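Local coordinates for protein putative polyketide cyclase (Silicibacter sp. TM1040, PDB 3F8H) that is of unknown function but, as a SnoaL-like protein and putative polyketide cyclase, probably binds or cyclises a small organic substrate, at residues V47-N52 / T133-Y138; R91-Y96 / G122-L127. One frame throughout, in Å; residues are numbered along the deposited sequence. Where two conformers were deposited one is given.

Contact 1: V47-N52 / T133-Y138; sequences VAHHVN and TRVTTY
Ala48 is gripped on both its backbone polar atoms by the strand 133-138, which runs parallel to 47-50 with the two axes only 13° apart. Its N-H reaches Thr133 O at 2.9 Å, the donor standing well above that carbonyl plane, while Ala48 O accepts Val135 N at 3.1 Å. The ladder takes one more rung, His50 N to Val135 O at 3.0 Å, and this donor lies almost in line with the carbonyl. Beyond it the chain corners at Val51 and the strands part. A water links the two chains there, donating to His50 O at 2.6 Å and accepting from Thr137 N.

On the face that carries Ala48, Arg134 and Thr136, the imidazole of His50 is met by the aliphatic part of Arg134. Arg134 CD sits 4.0 Å from the centroid of the His50 ring and over its face, a CH-pi contact in which the two side chains cross at about a right angle. Arg134 then bends at chi3 (64°), which turns the guanidinium away from the ring and toward Thr136; in its plane NH1 donates to Thr136 OG1 at 3.0 Å. The strongest partner of this charge is Asp126 on the adjacent strand 115-128; Glu95 of the second subunit adds a further salt bridge. Thr136 OG1 also rests against His50 CB at 3.5 Å. His49 points to the other face; Val135 O lies at the edge of its ring, near the ring plane and 3.9 Å from His49 CD2, and the ring meets Phe63 and Phe66 of helix 60-73 edge-to-face.

In the mixed sheet of this SnoaL-like domain, strand 47-50 lies between 55-58, to which it is antiparallel, and 131-139, to which it is parallel; 131-139 in turn pairs antiparallel with 115-128.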
loop_
_atom_site.group_PDB
_atom_site.type_symbol
_atom_site.label_atom_id
_atom_site.label_comp_id
_atom_site.label_asym_id
_atom_site.label_seq_id
_atom_site.Cartn_x
_atom_site.Cartn_y
_atom_site.Cartn_z
ATOM N N VAL A 47 -6.272 -14.998 -11.728
ATOM C CA VAL A 47 -5.759 -13.784 -11.075
ATOM C C VAL A 47 -6.838 -12.686 -10.932
ATOM O O VAL A 47 -7.591 -12.385 -11.859
ATOM C CB VAL A 47 -4.537 -13.231 -11.798
ATOM C CG1 VAL A 47 -4.934 -12.757 -13.234
ATOM C CG2 VAL A 47 -3.859 -12.124 -10.935
ATOM N N ALA A 48 -6.920 -12.162 -9.710
ATOM C CA ALA A 48 -7.789 -11.080 -9.357
ATOM C C ALA A 48 -6.983 -9.816 -9.195
ATOM O O ALA A 48 -6.259 -9.633 -8.217
ATOM C CB ALA A 48 -8.612 -11.390 -8.069
ATOM N N HIS A 49 -7.191 -8.918 -10.165
ATOM C CA HIS A 49 -6.560 -7.615 -10.228
ATOM C C HIS A 49 -7.536 -6.597 -9.661
ATOM O O HIS A 49 -8.570 -6.252 -10.239
ATOM C CB HIS A 49 -6.154 -7.311 -11.648
ATOM C CG HIS A 49 -5.556 -5.956 -11.843
ATOM N ND1 HIS A 49 -5.646 -5.283 -13.049
ATOM C CD2 HIS A 49 -4.864 -5.146 -11.011
ATOM C CE1 HIS A 49 -5.015 -4.132 -12.953
ATOM N NE2 HIS A 49 -4.548 -4.013 -11.721
ATOM N N HIS A 50 -7.195 -6.167 -8.460
ATOM C CA HIS A 50 -8.041 -5.247 -7.693
ATOM C C HIS A 50 -7.722 -3.821 -8.065
ATOM O O HIS A 50 -6.808 -3.226 -7.523
ATOM C CB HIS A 50 -7.858 -5.442 -6.181
ATOM C CG HIS A 50 -8.403 -6.742 -5.671
ATOM N ND1 HIS A 50 -9.298 -6.818 -4.625
ATOM C CD2 HIS A 50 -8.192 -8.015 -6.073
ATOM C CE1 HIS A 50 -9.604 -8.081 -4.399
ATOM N NE2 HIS A 50 -8.940 -8.833 -5.257
ATOM N N VAL A 51 -8.495 -3.290 -8.997
ATOM C CA VAL A 51 -8.308 -1.894 -9.420
ATOM C C VAL A 51 -8.961 -1.068 -8.312
ATOM O O VAL A 51 -8.402 -0.110 -7.766
ATOM C CB VAL A 51 -8.880 -1.647 -10.800
ATOM C CG1 VAL A 51 -8.842 -0.144 -11.109
ATOM C CG2 VAL A 51 -8.052 -2.487 -11.834
ATOM N N ASN A 52 -10.123 -1.565 -7.943
ATOM C CA ASN A 52 -10.868 -1.096 -6.757
ATOM C C ASN A 52 -11.991 -2.073 -6.393
ATOM O O ASN A 52 -12.263 -3.025 -7.146
ATOM C CB ASN A 52 -11.402 0.323 -6.925
ATOM C CG ASN A 52 -12.364 0.446 -8.029
ATOM O OD1 ASN A 52 -13.449 -0.181 -8.026
ATOM N ND2 ASN A 52 -12.014 1.290 -9.002
ATOM N N THR A 133 -2.098 -14.709 -7.484
ATOM C CA THR A 133 -3.544 -14.909 -7.618
ATOM C C THR A 133 -4.343 -13.642 -7.323
ATOM O O THR A 133 -5.574 -13.566 -7.525
ATOM C CB THR A 133 -4.052 -16.019 -6.671
ATOM O OG1 THR A 133 -3.794 -15.636 -5.318
ATOM C CG2 THR A 133 -3.387 -17.409 -6.999
ATOM N N ARG A 134 -3.630 -12.686 -6.765
ATOM C CA ARG A 134 -4.172 -11.354 -6.501
ATOM C C ARG A 134 -3.092 -10.307 -6.465
ATOM O O ARG A 134 -2.010 -10.517 -5.918
ATOM C CB ARG A 134 -4.874 -11.271 -5.146
ATOM C CG ARG A 134 -5.137 -9.798 -4.870
ATOM C CD ARG A 134 -5.732 -9.516 -3.579
ATOM N NE ARG A 134 -4.924 -9.860 -2.407
ATOM C CZ ARG A 134 -4.310 -8.987 -1.607
ATOM N NH1 ARG A 134 -4.332 -7.673 -1.832
ATOM N NH2 ARG A 134 -3.669 -9.458 -0.557
ATOM N N VAL A 135 -3.467 -9.162 -7.006
ATOM C CA VAL A 135 -2.625 -7.973 -7.128
ATOM C C VAL A 135 -3.413 -6.725 -6.783
ATOM O O VAL A 135 -4.451 -6.477 -7.389
ATOM C CB VAL A 135 -2.163 -7.746 -8.608
ATOM C CG1 VAL A 135 -1.523 -6.376 -8.766
ATOM C CG2 VAL A 135 -1.236 -8.827 -9.080
ATOM N N THR A 136 -2.923 -5.969 -5.806
ATOM C CA THR A 136 -3.491 -4.657 -5.434
ATOM C C THR A 136 -2.340 -3.672 -5.335
ATOM O O THR A 136 -1.318 -3.976 -4.786
ATOM C CB THR A 136 -4.272 -4.601 -4.089
ATOM O OG1 THR A 136 -5.126 -5.748 -3.935
ATOM C CG2 THR A 136 -5.133 -3.357 -4.091
ATOM N N THR A 137 -2.532 -2.481 -5.896
ATOM C CA THR A 137 -1.494 -1.446 -5.915
ATOM C C THR A 137 -2.041 -0.142 -5.420
ATOM O O THR A 137 -3.173 0.241 -5.729
ATOM C CB THR A 137 -0.879 -1.345 -7.308
ATOM O OG1 THR A 137 -0.176 -2.584 -7.583
ATOM C CG2 THR A 137 0.115 -0.171 -7.389
ATOM N N TYR A 138 -1.268 0.491 -4.561
ATOM C CA TYR A 138 -1.663 1.780 -3.997
ATOM C C TYR A 138 -0.607 2.825 -4.241
ATOM O O TYR A 138 0.614 2.548 -4.332
ATOM C CB TYR A 138 -1.833 1.674 -2.487
ATOM C CG TYR A 138 -2.868 0.705 -1.973
ATOM C CD1 TYR A 138 -4.212 1.030 -1.963
ATOM C CD2 TYR A 138 -2.478 -0.470 -1.369
ATOM C CE1 TYR A 138 -5.140 0.165 -1.446
ATOM C CE2 TYR A 138 -3.386 -1.341 -0.855
ATOM C CZ TYR A 138 -4.719 -1.036 -0.906
ATOM O OH TYR A 138 -5.603 -1.911 -0.354
HETATM O O HOH W 1 -4.581 -1.876 -8.010
#

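Contact 2: R91-Y96 / G122-L127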
loop_
_atom_site.group_PDB
_atom_site.type_symbol
_atom_site.label_atom_id
_atom_site.label_comp_id
_atom_site.label_asym_id
_atom_site.label_seq_id
_atom_site.Cartn_x
_atom_site.Cartn_y
_atom_site.Cartn_z
ATOM N N ARG A 91 1.598 -14.953 0.575
ATOM C CA ARG A 91 1.363 -13.502 0.609
ATOM C C ARG A 91 2.681 -12.772 0.434
ATOM O O ARG A 91 3.732 -13.214 0.928
ATOM C CB ARG A 91 0.715 -13.088 1.962
ATOM C CG ARG A 91 -0.500 -13.869 2.397
ATOM C CD ARG A 91 -1.732 -13.400 1.684
ATOM N NE ARG A 91 -1.981 -12.006 2.043
ATOM C CZ ARG A 91 -2.762 -11.598 3.041
ATOM N NH1 ARG A 91 -3.431 -12.444 3.786
ATOM N NH2 ARG A 91 -2.919 -10.329 3.282
ATOM N N ALA A 92 2.608 -11.627 -0.226
ATOM C CA ALA A 92 3.772 -10.759 -0.442
ATOM C C ALA A 92 3.368 -9.302 -0.591
ATOM O O ALA A 92 2.209 -8.988 -0.793
ATOM C CB ALA A 92 4.590 -11.202 -1.681
ATOM N N ALA A 93 4.363 -8.449 -0.417
ATOM C CA ALA A 93 4.235 -7.003 -0.486
ATOM C C ALA A 93 5.473 -6.421 -1.114
ATOM O O ALA A 93 6.517 -7.004 -1.082
ATOM C CB ALA A 93 4.019 -6.386 0.893
ATOM N N ALA A 94 5.308 -5.278 -1.754
ATOM C CA ALA A 94 6.455 -4.606 -2.333
ATOM C C ALA A 94 6.264 -3.125 -2.243
ATOM O O ALA A 94 5.168 -2.611 -2.468
ATOM C CB ALA A 94 6.637 -5.032 -3.788
ATOM N N GLU A 95 7.349 -2.454 -1.902
ATOM C CA GLU A 95 7.374 -0.989 -1.849
ATOM C C GLU A 95 8.466 -0.515 -2.797
ATOM O O GLU A 95 9.564 -1.096 -2.882
ATOM C CB GLU A 95 7.624 -0.465 -0.441
ATOM C CG GLU A 95 7.203 0.990 -0.364
ATOM C CD GLU A 95 7.402 1.639 0.994
ATOM O OE1 GLU A 95 8.200 1.154 1.834
ATOM O OE2 GLU A 95 6.752 2.657 1.208
ATOM N N TYR A 96 8.163 0.526 -3.550
ATOM C CA TYR A 96 9.099 0.983 -4.578
ATOM C C TYR A 96 8.769 2.401 -5.026
ATOM O O TYR A 96 7.763 2.989 -4.629
ATOM C CB TYR A 96 9.074 0.012 -5.773
ATOM C CG TYR A 96 7.664 -0.330 -6.227
ATOM C CD1 TYR A 96 6.987 -1.362 -5.645
ATOM C CD2 TYR A 96 7.001 0.422 -7.202
ATOM C CE1 TYR A 96 5.665 -1.658 -6.004
ATOM C CE2 TYR A 96 5.703 0.143 -7.566
ATOM C CZ TYR A 96 5.032 -0.904 -6.958
ATOM O OH TYR A 96 3.730 -1.209 -7.306
ATOM N N GLY A 122 3.076 1.189 -3.508
ATOM C CA GLY A 122 3.076 -0.104 -2.835
ATOM C C GLY A 122 2.066 -1.089 -3.397
ATOM O O GLY A 122 0.923 -0.728 -3.772
ATOM N N SER A 123 2.493 -2.353 -3.426
ATOM C CA SER A 123 1.646 -3.445 -3.893
ATOM C C SER A 123 1.580 -4.613 -2.917
ATOM O O SER A 123 2.532 -4.923 -2.210
ATOM C CB SER A 123 2.142 -3.977 -5.242
ATOM O OG SER A 123 2.113 -3.007 -6.299
ATOM N N PHE A 124 0.407 -5.225 -2.895
ATOM C CA PHE A 124 0.156 -6.419 -2.095
ATOM C C PHE A 124 -0.350 -7.528 -2.993
ATOM O O PHE A 124 -1.096 -7.301 -3.953
ATOM C CB PHE A 124 -0.827 -6.128 -0.991
ATOM C CG PHE A 124 -0.325 -5.122 0.000
ATOM C CD1 PHE A 124 0.495 -5.516 1.067
ATOM C CD2 PHE A 124 -0.598 -3.767 -0.163
ATOM C CE1 PHE A 124 0.976 -4.551 1.983
ATOM C CE2 PHE A 124 -0.107 -2.811 0.750
ATOM C CZ PHE A 124 0.670 -3.186 1.793
ATOM N N PHE A 125 0.094 -8.735 -2.663
ATOM C CA PHE A 125 -0.180 -9.925 -3.461
ATOM C C PHE A 125 -0.565 -11.131 -2.642
ATOM O O PHE A 125 -0.134 -11.308 -1.493
ATOM C CB PHE A 125 1.090 -10.377 -4.237
ATOM C CG PHE A 125 1.735 -9.309 -5.073
ATOM C CD1 PHE A 125 2.665 -8.446 -4.524
ATOM C CD2 PHE A 125 1.435 -9.201 -6.419
ATOM C CE1 PHE A 125 3.290 -7.472 -5.292
ATOM C CE2 PHE A 125 2.019 -8.221 -7.185
ATOM C CZ PHE A 125 2.955 -7.349 -6.630
ATOM N N ASP A 126 -1.383 -11.948 -3.280
ATOM C CA ASP A 126 -1.636 -13.305 -2.818
ATOM C C ASP A 126 -0.982 -14.210 -3.886
ATOM O O ASP A 126 -0.937 -13.886 -5.060
ATOM C CB ASP A 126 -3.093 -13.711 -2.762
ATOM C CG ASP A 126 -3.942 -12.905 -1.787
ATOM O OD1 ASP A 126 -3.444 -12.283 -0.852
ATOM O OD2 ASP A 126 -5.188 -12.919 -1.988
ATOM N N LEU A 127 -0.496 -15.351 -3.451
ATOM C CA LEU A 127 0.099 -16.359 -4.352
ATOM C C LEU A 127 -0.339 -17.745 -3.985
ATOM O O LEU A 127 -0.563 -18.038 -2.828
ATOM C CB LEU A 127 1.631 -16.306 -4.286
ATOM C CG LEU A 127 2.348 -14.986 -4.632
ATOM C CD1 LEU A 127 2.695 -14.216 -3.325
ATOM C CD2 LEU A 127 3.601 -15.295 -5.411
HETATM O O HOH W 2 -0.455 -9.886 0.778
#
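Arg91 and Asp126 face each other as a non-hydrogen-bonded pair of two antiparallel strands, and their side chains run side by side in the same direction. From CB, which lies 4.0 Å from Phe125 O, bends at chi2 and chi3 (-80° and -63°) swing the arginine chain toward Asp126. CD then comes to 3.3 Å from Asp126 OD1. NE is equally close to that oxygen, but OD1 lies well out of the guanidinium plane, so the salt bridge rests on charge alone; the N-H of NE is spent in plane on a water at 2.9 Å, which itself donates to Phe125 O. At the tip, NH2 pairs with Glu95 of the second subunit, while Asp126 also holds Arg134, its strongest partner.

Segments 91-96 and 122-127 belong to two adjacent inner strands, 91-102 and 115-128, of the curved sheet of the SnoaL-like fold, whose two faces serve different ends. The face with Arg91, Ala93, Glu95 and Phe124 turns to the second subunit: Ala93 CB packs on Phe124 CD1 at 3.6 Å, the Phe124 rings of the two subunits meet, and Glu95 returns the salt bridge to Arg134 of the second subunit. The other face looks to helix 23-33, where Ala92 CB touches Leu127 CD1 at 3.9 Å and Ala94 CB sits at the edge of the Phe125 ring.

Paired backbone bonds join Ala92 to Phe125 and Ala94 to Ser123. At the end of the segment Tyr96, its CG lodged between backbone N and carbonyl carbon (chi1 48°), reaches to the neighbouring strand. Its hydroxyl shares a short 2.6 Å hydrogen bond with Ser123 OG, which lies in the plane of the phenol ring, and also binds a molecule of 2-methyl-2,4-pentanediol.

In the fold
The centres of contact 1 and contact 2 lie 10 Å apart in one sheet, joined because strands 115-128 and 131-139 follow each other in the chain and pair side by side. At the seam Tyr138 N lies 2.6 Å from Gly122 O and Thr137 OG1 lies 2.7 Å from Ser123 OG, both probable hydrogen bonds. The second of these extends the Tyr96-Ser123 pair into contact 1, beside a bound pentanediol whose nearest atom lies about 3 Å from the Tyr96 side chain. The diol probably came from the crystallisation liquor, though it may mark a pocket. On the opposite face, Arg134 of contact 1 and Arg91 and Glu95 of contact 2 form salt bridges to the second subunit.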